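PrimPol AEP domain (PP-N190) (PDB 6ZP9) probably catalyses template-directed nucleic acid synthesis, as the archaeo-eukaryotic-primase-type domain of a cyanophage primase-polymerase. Local coordinates at residues A[16-21]-A[163-168]; A[31-36]-A[51-56]; A[35-40]-A[64-69]; A[90-95]-A[123-128]. All blocks are in the same frame, centred on the assembly; numbering follows the deposited sequence. Where two conformers were deposited one is given.

Interaction 1 of 4, residues A[16-21]-A[163-168]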
loop_
_atom_site.group_PDB
_atom_site.type_symbol
_atom_site.label_atom_id
_atom_site.label_comp_id
_atom_site.label_asym_id
_atom_site.label_seq_id
_atom_site.Cartn_x
_atom_site.Cartn_y
_atom_site.Cartn_z
ATOM N N ARG A 16 -16.367 -3.907 -2.192
ATOM C CA ARG A 16 -15.711 -4.171 -3.474
ATOM C C ARG A 16 -15.356 -2.886 -4.215
ATOM O O ARG A 16 -14.407 -2.867 -5.007
ATOM C CB ARG A 16 -16.600 -5.051 -4.359
ATOM C CG ARG A 16 -17.773 -4.303 -4.962
ATOM C CD ARG A 16 -18.587 -5.171 -5.910
ATOM N NE ARG A 16 -17.783 -5.763 -6.978
ATOM C CZ ARG A 16 -17.593 -5.210 -8.177
ATOM N NH1 ARG A 16 -16.851 -5.847 -9.077
ATOM N NH2 ARG A 16 -18.142 -4.032 -8.480
ATOM N N ASP A 17 -16.101 -1.807 -3.986
ATOM C CA ASP A 17 -15.796 -0.555 -4.671
ATOM C C ASP A 17 -14.467 0.012 -4.200
ATOM O O ASP A 17 -13.698 0.558 -4.999
ATOM C CB ASP A 17 -16.915 0.463 -4.451
ATOM C CG ASP A 17 -18.222 0.059 -5.136
ATOM O OD1 ASP A 17 -18.178 -0.379 -6.306
ATOM O OD2 ASP A 17 -19.291 0.178 -4.497
ATOM N N GLN A 18 -14.175 -0.114 -2.908
ATOM C CA GLN A 18 -12.906 0.386 -2.402
ATOM C C GLN A 18 -11.743 -0.476 -2.885
ATOM O O GLN A 18 -10.670 0.046 -3.211
ATOM C CB GLN A 18 -12.964 0.456 -0.882
ATOM C CG GLN A 18 -13.703 1.688 -0.397
ATOM C CD GLN A 18 -12.854 2.948 -0.499
ATOM O OE1 GLN A 18 -11.793 3.039 0.115
ATOM N NE2 GLN A 18 -13.316 3.923 -1.276
ATOM N N ILE A 19 -11.933 -1.797 -2.944
ATOM C CA ILE A 19 -10.883 -2.666 -3.474
ATOM C C ILE A 19 -10.542 -2.277 -4.910
ATOM O O ILE A 19 -9.368 -2.094 -5.264
ATOM C CB ILE A 19 -11.304 -4.143 -3.388
ATOM C CG1 ILE A 19 -11.324 -4.606 -1.930
ATOM C CG2 ILE A 19 -10.356 -5.015 -4.224
ATOM C CD1 ILE A 19 -11.611 -6.097 -1.776
ATOM N N LEU A 20 -11.561 -2.149 -5.765
ATOM C CA LEU A 20 -11.294 -1.811 -7.160
ATOM C C LEU A 20 -10.695 -0.416 -7.286
ATOM O O LEU A 20 -9.840 -0.182 -8.149
ATOM C CB LEU A 20 -12.573 -1.933 -7.987
ATOM C CG LEU A 20 -13.008 -3.393 -8.158
ATOM C CD1 LEU A 20 -14.333 -3.465 -8.882
ATOM C CD2 LEU A 20 -11.943 -4.216 -8.889
ATOM N N LEU A 21 -11.110 0.517 -6.417
ATOM C CA LEU A 21 -10.530 1.858 -6.437
ATOM C C LEU A 21 -9.052 1.824 -6.068
ATOM O O LEU A 21 -8.239 2.516 -6.687
ATOM C CB LEU A 21 -11.300 2.787 -5.495
ATOM C CG LEU A 21 -10.728 4.203 -5.373
ATOM C CD1 LEU A 21 -10.822 4.968 -6.681
ATOM C CD2 LEU A 21 -11.406 4.968 -4.245
ATOM N N ARG A 163 -1.837 -2.708 3.274
ATOM C CA ARG A 163 -3.242 -2.900 3.628
ATOM C C ARG A 163 -4.150 -2.551 2.460
ATOM O O ARG A 163 -3.978 -1.516 1.808
ATOM C CB ARG A 163 -3.601 -2.016 4.775
ATOM C CG ARG A 163 -3.175 -2.541 6.122
ATOM C CD ARG A 163 -3.893 -3.796 6.583
ATOM N NE ARG A 163 -3.358 -4.195 7.853
ATOM C CZ ARG A 163 -3.967 -4.010 8.993
ATOM N NH1 ARG A 163 -3.377 -4.344 10.092
ATOM N NH2 ARG A 163 -5.143 -3.535 9.021
ATOM N N LEU A 164 -5.123 -3.420 2.182
ATOM C CA LEU A 164 -6.048 -3.266 1.067
ATOM C C LEU A 164 -7.284 -2.467 1.501
ATOM O O LEU A 164 -7.899 -2.773 2.530
ATOM C CB LEU A 164 -6.432 -4.655 0.550
ATOM C CG LEU A 164 -7.472 -4.745 -0.558
ATOM C CD1 LEU A 164 -6.974 -4.058 -1.837
ATOM C CD2 LEU A 164 -7.868 -6.209 -0.814
ATOM N N ALA A 165 -7.635 -1.439 0.721
ATOM C CA ALA A 165 -8.828 -0.641 0.999
ATOM C C ALA A 165 -10.077 -1.504 0.904
ATOM O O ALA A 165 -10.134 -2.462 0.134
ATOM C CB ALA A 165 -8.947 0.526 0.014
ATOM N N GLY A 166 -11.083 -1.162 1.707
ATOM C CA GLY A 166 -12.354 -1.851 1.651
ATOM C C GLY A 166 -12.451 -3.118 2.463
ATOM O O GLY A 166 -13.506 -3.772 2.427
ATOM N N CYS A 167 -11.394 -3.500 3.187
ATOM C CA CYS A 167 -11.441 -4.664 4.065
ATOM C C CYS A 167 -11.232 -4.231 5.506
ATOM O O CYS A 167 -10.553 -3.230 5.764
ATOM C CB CYS A 167 -10.375 -5.708 3.704
ATOM S SG CYS A 167 -10.433 -6.217 1.978
ATOM N N PRO A 168 -11.784 -4.972 6.461
ATOM C CA PRO A 168 -11.683 -4.553 7.863
ATOM C C PRO A 168 -10.306 -4.780 8.471
ATOM O O PRO A 168 -9.609 -5.762 8.173
ATOM C CB PRO A 168 -12.744 -5.407 8.564
ATOM C CG PRO A 168 -12.930 -6.590 7.688
ATOM C CD PRO A 168 -12.702 -6.116 6.282
#

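Interaction 2 of 4, residues A[31-36]-A[51-56]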
loop_
_atom_site.group_PDB
_atom_site.type_symbol
_atom_site.label_atom_id
_atom_site.label_comp_id
_atom_site.label_asym_id
_atom_site.label_seq_id
_atom_site.Cartn_x
_atom_site.Cartn_y
_atom_site.Cartn_z
ATOM N N ALA A 31 -6.434 -9.040 -12.663
ATOM C CA ALA A 31 -6.044 -10.387 -13.075
ATOM C C ALA A 31 -4.637 -10.773 -12.628
ATOM O O ALA A 31 -4.335 -11.969 -12.545
ATOM C CB ALA A 31 -6.134 -10.521 -14.599
ATOM N N THR A 32 -3.761 -9.804 -12.372
ATOM C CA THR A 32 -2.392 -10.106 -11.971
ATOM C C THR A 32 -2.081 -9.610 -10.563
ATOM O O THR A 32 -0.914 -9.644 -10.147
ATOM C CB THR A 32 -1.392 -9.511 -12.967
ATOM O OG1 THR A 32 -1.599 -8.103 -13.057
ATOM C CG2 THR A 32 -1.580 -10.115 -14.359
ATOM N N THR A 33 -3.086 -9.159 -9.815
ATOM C CA THR A 33 -2.855 -8.615 -8.484
ATOM C C THR A 33 -2.762 -9.742 -7.459
ATOM O O THR A 33 -3.566 -10.680 -7.468
ATOM C CB THR A 33 -3.970 -7.631 -8.116
ATOM O OG1 THR A 33 -3.889 -6.487 -8.977
ATOM C CG2 THR A 33 -3.846 -7.166 -6.666
ATOM N N ARG A 34 -1.770 -9.648 -6.579
ATOM C CA ARG A 34 -1.513 -10.664 -5.573
ATOM C C ARG A 34 -2.096 -10.236 -4.231
ATOM O O ARG A 34 -1.851 -9.119 -3.764
ATOM C CB ARG A 34 -0.010 -10.923 -5.444
ATOM C CG ARG A 34 0.631 -11.423 -6.724
ATOM C CD ARG A 34 0.030 -12.756 -7.139
ATOM N NE ARG A 34 0.319 -13.801 -6.160
ATOM C CZ ARG A 34 -0.095 -15.054 -6.279
ATOM N NH1 ARG A 34 -0.815 -15.411 -7.332
ATOM N NH2 ARG A 34 0.212 -15.947 -5.351
ATOM N N TYR A 35 -2.866 -11.132 -3.626
ATOM C CA TYR A 35 -3.487 -10.935 -2.327
ATOM C C TYR A 35 -2.686 -11.670 -1.261
ATOM O O TYR A 35 -2.196 -12.781 -1.494
ATOM C CB TYR A 35 -4.921 -11.460 -2.365
ATOM C CG TYR A 35 -5.731 -11.343 -1.100
ATOM C CD1 TYR A 35 -6.026 -10.099 -0.545
ATOM C CD2 TYR A 35 -6.259 -12.482 -0.481
ATOM C CE1 TYR A 35 -6.797 -9.989 0.610
ATOM C CE2 TYR A 35 -7.030 -12.382 0.675
ATOM C CZ TYR A 35 -7.299 -11.134 1.212
ATOM O OH TYR A 35 -8.072 -11.013 2.353
ATOM N N ARG A 36 -2.536 -11.043 -0.097
ATOM C CA ARG A 36 -1.935 -11.704 1.058
ATOM C C ARG A 36 -2.873 -11.519 2.238
ATOM O O ARG A 36 -3.217 -10.388 2.589
ATOM C CB ARG A 36 -0.538 -11.155 1.386
ATOM C CG ARG A 36 0.238 -12.055 2.357
ATOM C CD ARG A 36 1.727 -11.722 2.454
ATOM N NE ARG A 36 2.269 -12.028 3.780
ATOM C CZ ARG A 36 3.052 -13.065 4.073
ATOM N NH1 ARG A 36 3.465 -13.242 5.322
ATOM N NH2 ARG A 36 3.428 -13.916 3.127
ATOM N N THR A 51 -2.184 -15.616 -2.739
ATOM C CA THR A 51 -3.150 -16.116 -3.702
ATOM C C THR A 51 -3.551 -14.974 -4.630
ATOM O O THR A 51 -3.341 -13.801 -4.300
ATOM C CB THR A 51 -4.369 -16.693 -2.971
ATOM O OG1 THR A 51 -5.178 -17.445 -3.876
ATOM C CG2 THR A 51 -5.186 -15.582 -2.341
ATOM N N PRO A 52 -4.094 -15.281 -5.811
ATOM C CA PRO A 52 -4.674 -14.219 -6.643
ATOM C C PRO A 52 -5.808 -13.506 -5.916
ATOM O O PRO A 52 -6.539 -14.093 -5.111
ATOM C CB PRO A 52 -5.188 -14.972 -7.873
ATOM C CG PRO A 52 -4.311 -16.210 -7.951
ATOM C CD PRO A 52 -4.035 -16.577 -6.524
ATOM N N LEU A 53 -5.943 -12.213 -6.194
ATOM C CA LEU A 53 -7.019 -11.421 -5.602
ATOM C C LEU A 53 -8.330 -11.732 -6.321
ATOM O O LEU A 53 -8.470 -11.448 -7.512
ATOM C CB LEU A 53 -6.702 -9.931 -5.684
ATOM C CG LEU A 53 -7.796 -8.992 -5.178
ATOM C CD1 LEU A 53 -7.906 -9.085 -3.675
ATOM C CD2 LEU A 53 -7.529 -7.550 -5.613
ATOM N N THR A 54 -9.277 -12.344 -5.610
ATOM C CA THR A 54 -10.623 -12.579 -6.115
ATOM C C THR A 54 -11.616 -12.271 -5.006
ATOM O O THR A 54 -11.285 -12.311 -3.819
ATOM C CB THR A 54 -10.836 -14.027 -6.612
ATOM O OG1 THR A 54 -10.960 -14.919 -5.499
ATOM C CG2 THR A 54 -9.678 -14.482 -7.505
ATOM N N GLY A 55 -12.849 -11.957 -5.406
ATOM C CA GLY A 55 -13.864 -11.636 -4.418
ATOM C C GLY A 55 -14.163 -12.802 -3.499
ATOM O O GLY A 55 -14.337 -12.625 -2.295
ATOM N N ALA A 56 -14.211 -14.015 -4.054
ATOM C CA ALA A 56 -14.521 -15.185 -3.235
ATOM C C ALA A 56 -13.424 -15.445 -2.208
ATOM O O ALA A 56 -13.705 -15.852 -1.071
ATOM C CB ALA A 56 -14.727 -16.411 -4.127
#

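Interaction 3 of 4, residues A[35-40]-A[64-69]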
loop_
_atom_site.group_PDB
_atom_site.type_symbol
_atom_site.label_atom_id
_atom_site.label_comp_id
_atom_site.label_asym_id
_atom_site.label_seq_id
_atom_site.Cartn_x
_atom_site.Cartn_y
_atom_site.Cartn_z
ATOM N N TYR A 35 -2.866 -11.132 -3.626
ATOM C CA TYR A 35 -3.487 -10.935 -2.327
ATOM C C TYR A 35 -2.686 -11.670 -1.261
ATOM O O TYR A 35 -2.196 -12.781 -1.494
ATOM C CB TYR A 35 -4.921 -11.460 -2.365
ATOM C CG TYR A 35 -5.731 -11.343 -1.100
ATOM C CD1 TYR A 35 -6.026 -10.099 -0.545
ATOM C CD2 TYR A 35 -6.259 -12.482 -0.481
ATOM C CE1 TYR A 35 -6.797 -9.989 0.610
ATOM C CE2 TYR A 35 -7.030 -12.382 0.675
ATOM C CZ TYR A 35 -7.299 -11.134 1.212
ATOM O OH TYR A 35 -8.072 -11.013 2.353
ATOM N N ARG A 36 -2.536 -11.043 -0.097
ATOM C CA ARG A 36 -1.935 -11.704 1.058
ATOM C C ARG A 36 -2.873 -11.519 2.238
ATOM O O ARG A 36 -3.217 -10.388 2.589
ATOM C CB ARG A 36 -0.538 -11.155 1.386
ATOM C CG ARG A 36 0.238 -12.055 2.357
ATOM C CD ARG A 36 1.727 -11.722 2.454
ATOM N NE ARG A 36 2.269 -12.028 3.780
ATOM C CZ ARG A 36 3.052 -13.065 4.073
ATOM N NH1 ARG A 36 3.465 -13.242 5.322
ATOM N NH2 ARG A 36 3.428 -13.916 3.127
ATOM N N ALA A 37 -3.318 -12.621 2.823
ATOM C CA ALA A 37 -4.130 -12.586 4.031
ATOM C C ALA A 37 -3.224 -12.949 5.203
ATOM O O ALA A 37 -2.586 -14.009 5.191
ATOM C CB ALA A 37 -5.315 -13.548 3.918
ATOM N N ILE A 38 -3.140 -12.065 6.194
ATOM C CA ILE A 38 -2.242 -12.244 7.329
ATOM C C ILE A 38 -3.073 -12.319 8.602
ATOM O O ILE A 38 -3.953 -11.479 8.822
ATOM C CB ILE A 38 -1.206 -11.110 7.429
ATOM C CG1 ILE A 38 -0.481 -10.941 6.089
ATOM C CG2 ILE A 38 -0.217 -11.399 8.556
ATOM C CD1 ILE A 38 0.587 -9.883 6.119
ATOM N N TRP A 39 -2.788 -13.322 9.436
ATOM C CA TRP A 39 -3.537 -13.496 10.674
ATOM C C TRP A 39 -3.158 -12.410 11.684
ATOM O O TRP A 39 -1.975 -12.101 11.857
ATOM C CB TRP A 39 -3.262 -14.883 11.252
ATOM C CG TRP A 39 -4.185 -15.250 12.356
ATOM C CD1 TRP A 39 -3.872 -15.388 13.684
ATOM C CD2 TRP A 39 -5.586 -15.519 12.241
ATOM N NE1 TRP A 39 -5.001 -15.726 14.402
ATOM C CE2 TRP A 39 -6.063 -15.815 13.537
ATOM C CE3 TRP A 39 -6.482 -15.538 11.170
ATOM C CZ2 TRP A 39 -7.400 -16.123 13.787
ATOM C CZ3 TRP A 39 -7.812 -15.849 11.422
ATOM C CH2 TRP A 39 -8.256 -16.141 12.723
ATOM N N PRO A 40 -4.135 -11.807 12.366
ATOM C CA PRO A 40 -3.825 -10.639 13.202
ATOM C C PRO A 40 -2.990 -10.947 14.430
ATOM O O PRO A 40 -2.344 -10.028 14.943
ATOM C CB PRO A 40 -5.210 -10.112 13.605
ATOM C CG PRO A 40 -6.140 -10.668 12.609
ATOM C CD PRO A 40 -5.588 -12.004 12.219
ATOM N N GLN A 64 -13.077 -15.457 7.916
ATOM C CA GLN A 64 -12.271 -16.308 8.788
ATOM C C GLN A 64 -11.498 -15.503 9.823
ATOM O O GLN A 64 -11.142 -16.045 10.874
ATOM C CB GLN A 64 -11.332 -17.169 7.985
ATOM C CG GLN A 64 -11.936 -18.476 7.539
ATOM C CD GLN A 64 -10.921 -19.379 6.870
ATOM O OE1 GLN A 64 -9.856 -19.677 7.432
ATOM N NE2 GLN A 64 -11.229 -19.802 5.646
ATOM N N GLY A 65 -11.209 -14.235 9.548
ATOM C CA GLY A 65 -10.584 -13.382 10.541
ATOM C C GLY A 65 -9.234 -12.804 10.159
ATOM O O GLY A 65 -8.540 -12.278 11.028
ATOM N N PHE A 66 -8.845 -12.885 8.884
ATOM C CA PHE A 66 -7.545 -12.389 8.448
ATOM C C PHE A 66 -7.602 -10.895 8.132
ATOM O O PHE A 66 -8.653 -10.353 7.786
ATOM C CB PHE A 66 -7.069 -13.133 7.195
ATOM C CG PHE A 66 -6.673 -14.570 7.428
ATOM C CD1 PHE A 66 -7.636 -15.569 7.510
ATOM C CD2 PHE A 66 -5.341 -14.926 7.519
ATOM C CE1 PHE A 66 -7.275 -16.887 7.699
ATOM C CE2 PHE A 66 -4.971 -16.243 7.716
ATOM C CZ PHE A 66 -5.944 -17.229 7.800
ATOM N N ASN A 67 -6.451 -10.232 8.238
ATOM C CA ASN A 67 -6.301 -8.903 7.663
ATOM C C ASN A 67 -5.888 -9.029 6.193
ATOM O O ASN A 67 -5.354 -10.053 5.755
ATOM C CB ASN A 67 -5.274 -8.075 8.442
ATOM C CG ASN A 67 -5.830 -7.517 9.752
ATOM O OD1 ASN A 67 -6.954 -7.022 9.808
ATOM N ND2 ASN A 67 -5.023 -7.567 10.803
ATOM N N SER A 68 -6.145 -7.969 5.429
ATOM C CA SER A 68 -6.092 -8.018 3.974
ATOM C C SER A 68 -5.024 -7.074 3.445
ATOM O O SER A 68 -4.989 -5.901 3.828
ATOM C CB SER A 68 -7.444 -7.636 3.372
ATOM O OG SER A 68 -8.453 -8.547 3.771
ATOM N N TYR A 69 -4.196 -7.584 2.532
ATOM C CA TYR A 69 -3.076 -6.856 1.950
ATOM C C TYR A 69 -2.959 -7.212 0.473
ATOM O O TYR A 69 -3.353 -8.304 0.044
ATOM C CB TYR A 69 -1.742 -7.213 2.622
ATOM C CG TYR A 69 -1.700 -6.987 4.113
ATOM C CD1 TYR A 69 -2.246 -7.921 4.990
ATOM C CD2 TYR A 69 -1.115 -5.841 4.651
ATOM C CE1 TYR A 69 -2.214 -7.724 6.368
ATOM C CE2 TYR A 69 -1.078 -5.631 6.025
ATOM C CZ TYR A 69 -1.629 -6.581 6.883
ATOM O OH TYR A 69 -1.601 -6.404 8.254
#

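Interaction 4 of 4, residues A[90-95]-A[123-128]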
loop_
_atom_site.group_PDB
_atom_site.type_symbol
_atom_site.label_atom_id
_atom_site.label_comp_id
_atom_site.label_asym_id
_atom_site.label_seq_id
_atom_site.Cartn_x
_atom_site.Cartn_y
_atom_site.Cartn_z
ATOM N N GLY A 90 4.599 5.034 1.729
ATOM C CA GLY A 90 5.174 4.835 3.048
ATOM C C GLY A 90 4.222 5.234 4.152
ATOM O O GLY A 90 3.093 5.669 3.912
ATOM N N GLU A 91 4.704 5.083 5.379
ATOM C CA GLU A 91 3.901 5.362 6.559
ATOM C C GLU A 91 4.832 5.704 7.709
ATOM O O GLU A 91 5.954 5.196 7.779
ATOM C CB GLU A 91 3.033 4.151 6.945
ATOM C CG GLU A 91 3.868 2.902 7.240
ATOM C CD GLU A 91 3.050 1.680 7.655
ATOM O OE1 GLU A 91 2.022 1.827 8.352
ATOM O OE2 GLU A 91 3.443 0.554 7.288
ATOM N N TRP A 92 4.359 6.553 8.617
ATOM C CA TRP A 92 5.053 6.739 9.883
ATOM C C TRP A 92 4.681 5.620 10.847
ATOM O O TRP A 92 3.555 5.119 10.842
ATOM C CB TRP A 92 4.732 8.106 10.486
ATOM C CG TRP A 92 5.533 9.195 9.811
ATOM C CD1 TRP A 92 6.872 9.455 9.972
ATOM C CD2 TRP A 92 5.061 10.141 8.841
ATOM N NE1 TRP A 92 7.252 10.505 9.170
ATOM C CE2 TRP A 92 6.164 10.945 8.465
ATOM C CE3 TRP A 92 3.810 10.390 8.254
ATOM C CZ2 TRP A 92 6.053 11.981 7.536
ATOM C CZ3 TRP A 92 3.707 11.419 7.326
ATOM C CH2 TRP A 92 4.824 12.202 6.977
ATOM N N ASP A 93 5.653 5.206 11.657
ATOM C CA ASP A 93 5.414 4.130 12.615
ATOM C C ASP A 93 4.395 4.530 13.671
ATOM O O ASP A 93 3.722 3.663 14.241
ATOM C CB ASP A 93 6.730 3.713 13.285
ATOM C CG ASP A 93 6.772 2.237 13.618
ATOM O OD1 ASP A 93 5.782 1.534 13.345
ATOM O OD2 ASP A 93 7.796 1.784 14.183
ATOM N N ASP A 94 4.288 5.831 13.993
ATOM C CA ASP A 94 3.396 6.325 15.039
ATOM C C ASP A 94 3.241 7.832 14.861
ATOM O O ASP A 94 3.790 8.428 13.926
ATOM C CB ASP A 94 3.915 5.969 16.435
ATOM C CG ASP A 94 5.331 6.471 16.699
ATOM O OD1 ASP A 94 5.706 7.587 16.270
ATOM O OD2 ASP A 94 6.083 5.732 17.365
ATOM N N GLY A 95 2.537 8.455 15.771
ATOM C CA GLY A 95 2.225 9.868 15.731
ATOM C C GLY A 95 0.733 10.112 15.657
ATOM O O GLY A 95 -0.020 9.264 15.172
ATOM N N ILE A 123 -1.457 6.226 8.821
ATOM C CA ILE A 123 -1.933 6.611 7.498
ATOM C C ILE A 123 -0.942 6.089 6.469
ATOM O O ILE A 123 0.280 6.103 6.700
ATOM C CB ILE A 123 -2.073 8.144 7.408
ATOM C CG1 ILE A 123 -3.041 8.678 8.477
ATOM C CG2 ILE A 123 -2.436 8.598 5.976
ATOM C CD1 ILE A 123 -4.486 8.189 8.350
ATOM N N HIS A 124 -1.446 5.623 5.331
ATOM C CA HIS A 124 -0.602 5.214 4.215
ATOM C C HIS A 124 -0.639 6.282 3.126
ATOM O O HIS A 124 -1.717 6.768 2.763
ATOM C CB HIS A 124 -1.058 3.864 3.661
ATOM C CG HIS A 124 -0.781 2.715 4.585
ATOM N ND1 HIS A 124 -1.032 1.403 4.245
ATOM C CD2 HIS A 124 -0.276 2.688 5.840
ATOM C CE1 HIS A 124 -0.684 0.615 5.246
ATOM N NE2 HIS A 124 -0.223 1.370 6.227
ATOM N N HIS A 125 0.536 6.654 2.622
ATOM C CA HIS A 125 0.679 7.685 1.601
ATOM C C HIS A 125 1.210 7.056 0.324
ATOM O O HIS A 125 2.175 6.291 0.370
ATOM C CB HIS A 125 1.636 8.789 2.062
ATOM C CG HIS A 125 1.406 9.229 3.470
ATOM N ND1 HIS A 125 0.604 10.303 3.791
ATOM C CD2 HIS A 125 1.867 8.738 4.645
ATOM C CE1 HIS A 125 0.578 10.452 5.104
ATOM N NE2 HIS A 125 1.337 9.516 5.645
ATOM N N TYR A 126 0.597 7.386 -0.808
ATOM C CA TYR A 126 1.007 6.864 -2.105
ATOM C C TYR A 126 1.287 7.985 -3.104
ATOM O O TYR A 126 0.526 8.952 -3.201
ATOM C CB TYR A 126 -0.064 5.974 -2.700
ATOM C CG TYR A 126 -0.288 4.639 -2.041
ATOM C CD1 TYR A 126 -1.095 4.526 -0.913
ATOM C CD2 TYR A 126 0.253 3.484 -2.586
ATOM C CE1 TYR A 126 -1.345 3.301 -0.343
ATOM C CE2 TYR A 126 0.018 2.259 -2.020
ATOM C CZ TYR A 126 -0.784 2.169 -0.907
ATOM O OH TYR A 126 -1.029 0.936 -0.350
ATOM N N TRP A 127 2.352 7.823 -3.881
ATOM C CA TRP A 127 2.658 8.697 -5.006
ATOM C C TRP A 127 2.730 7.815 -6.251
ATOM O O TRP A 127 3.632 6.976 -6.372
ATOM C CB TRP A 127 3.967 9.458 -4.779
ATOM C CG TRP A 127 3.945 10.471 -3.652
ATOM C CD1 TRP A 127 3.794 11.832 -3.765
ATOM C CD2 TRP A 127 4.117 10.204 -2.256
ATOM N NE1 TRP A 127 3.848 12.419 -2.520
ATOM C CE2 TRP A 127 4.051 11.447 -1.579
ATOM C CE3 TRP A 127 4.314 9.038 -1.508
ATOM C CZ2 TRP A 127 4.166 11.551 -0.191
ATOM C CZ3 TRP A 127 4.429 9.147 -0.120
ATOM C CH2 TRP A 127 4.357 10.397 0.519
ATOM N N VAL A 128 1.773 7.990 -7.169
ATOM C CA VAL A 128 1.619 7.107 -8.323
ATOM C C VAL A 128 2.287 7.736 -9.535
ATOM O O VAL A 128 2.127 8.936 -9.788
ATOM C CB VAL A 128 0.130 6.831 -8.601
ATOM C CG1 VAL A 128 -0.015 5.892 -9.791
ATOM C CG2 VAL A 128 -0.526 6.245 -7.356
HETATM O O HOH W 1 0.196 0.055 8.788
HETATM O O HOH W 2 1.795 7.797 8.059
#

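Interaction 1 of 4, residues A[16-21]-A[163-168]
I19 presses its side chain into the turn formed by L164, A165, G166 and C167, and buries more surface here than any other residue of the contact. Its CG1 sits only 3.2 Å from A165 O, a tight van der Waals touch rather than a hydrogen bond. The chain runs on extended (chi2 -175°), and CD1 meets L164 CD2 and C167 SG, both at 3.9 Å and on the same side of it. The I19 and L164 side chains cross obliquely. A branched aliphatic residue suits this place because its CG1-CD1 arm meets the turn while its CG2 branch packs on L53.

Q18, one residue earlier, meets the turn differently. Its CB rests 3.5 Å from G166 CA, an approach that works because G166 carries only hydrogens there, and the positive phi of this residue (85°) is one that glycine adopts easily. The Q18 chain then bends at chi2 (-77°), and OE1 passes 3.8 Å from A165 CB while accepting a hydrogen bond from the backbone N of I178, so its buried amide oxygen is satisfied. The small A165 CB also touches Q18 O, 3.7 Å away. A hydrogen bond between A165 N and H22 ND1 also ties the turn to helix 16-25. The arrangement is a helix flank packed on a type II beta turn, with glycine at the third position.

Interaction 2 of 4, residues A[31-36]-A[51-56]
Y35 and T51 form an antiparallel hydrogen-bonded pair in the hairpin of strands 34-38 and 49-52, with Y35 N to T51 O at 2.8 Å and T51 N to Y35 O at 3.1 Å. Two residues on, L53 N donates to T33 O at 3.1 Å, carrying the pairing past R34 and P52, a non-hydrogen-bonded pair; P52, a proline, has no N-H to give.

R34 starts away from the partner strand, but its chain bends at chi2 (-62°) and again at chi3 (-64°). These bends bring it back over that strand, and the guanidinium lies flat over the T51-P52 peptide, T51 C standing 3.7 Å above the middle of its plane, while NH2 makes a salt bridge to D77. On the buried side, L53 is held between T33 and Y35: its CD2 touches T33 CG2, and it crosses Y35 at about a right angle. Helix 55-64 follows directly, with T54 as its N-cap. The T51 methyl lies in the plane of the tyrosine ring, at its edge, with CG2 3.8 Å from Y35 CD2.

Interaction 3 of 4, residues A[35-40]-A[64-69]
I38 and Y69 meet in a CH-pi contact on one face of the sheet: I38 CD1 lies over the ring, 3.9 Å from its centroid, and Y69 CE1 is its nearest atom. On the face of A37 and S68, Y35 OH and S68 OG share a hydrogen bond of 2.9 Å. The strands run antiparallel, R36 pairing with Y69 and I38 with N67 through two backbone bonds each.

Where strand 34-38 ends, W39 points its edge at the face of F66 in a T-shaped pair, centroids 4.9 Å apart and planes at 74°. W39 CZ3 also reaches Q64 O at 3.4 Å, at the indole edge.

Further out, D44 accepts from W39 NE1, Q170 N donates to N67 OD1, and G65 ends helix 55-64 in a Schellman motif whose positive phi suits glycine. The polarised C-H edge of the indole faces both pi electrons and a carbonyl oxygen, so weak electrostatic attraction probably adds to the apolar packing.

Interaction 4 of 4, residues A[90-95]-A[123-128]
G90 and H125 form an antiparallel hydrogen-bonded pair: G90 N donates to H125 O at 3.1 Å, and H125 N to G90 O at 3.0 Å. The fully extended backbone of G90 is one that glycine tolerates well.

Among polar side chains, E91 and H124 lie side by side. With E91 CD anti to CA (chi2 179°), the extended chain runs alongside the H124 ring, where OE1 takes a weak hydrogen bond from H124 NE2 at 3.1 Å. The carboxylate and imidazole planes are 78° apart, and E91 OE2 is bonded to N155 ND2. The E91-W92-D93 and S122-I123-H124 patterns resemble the first (DxD-like) and second (SxH) motifs of archaeo-eukaryotic primases, so this is probably part of the active site.

Two waters bridge the segments. Water 1 donates to E91 OE1 and also bonds H124 NE2; water 2 joins W92 N, I123 O and H125 NE2.

The aromatic contact is oblique: W92 CZ3 comes within 3.5 Å of H125 NE2, with the ring planes at 80°. W92 NE1 bonds A149 O, and H125 ND1 bonds Q115 NE2.

Interactions 2 and 3 share strand 34-38, which pairs with 49-52 on one side and 67-71 on the other in a four-stranded antiparallel sheet; their centres lie about 12 Å apart. Interaction 1 spans the longest stretch, enclosing the other three, and brings helix 16-25 against the turn leaving strand 161-163, the far edge of that sheet. I19 and L164 both pack on L53, and L164 N bonds S68 O, so interactions 1, 2 and 3 form one packed unit, helix and turn against the sheet. Interaction 4, which opens after 2 and 3 close, belongs to the second antiparallel sheet, about 23 Å from interaction 2 between centres. R163 touches H124, linking the first sheet to the probable active site.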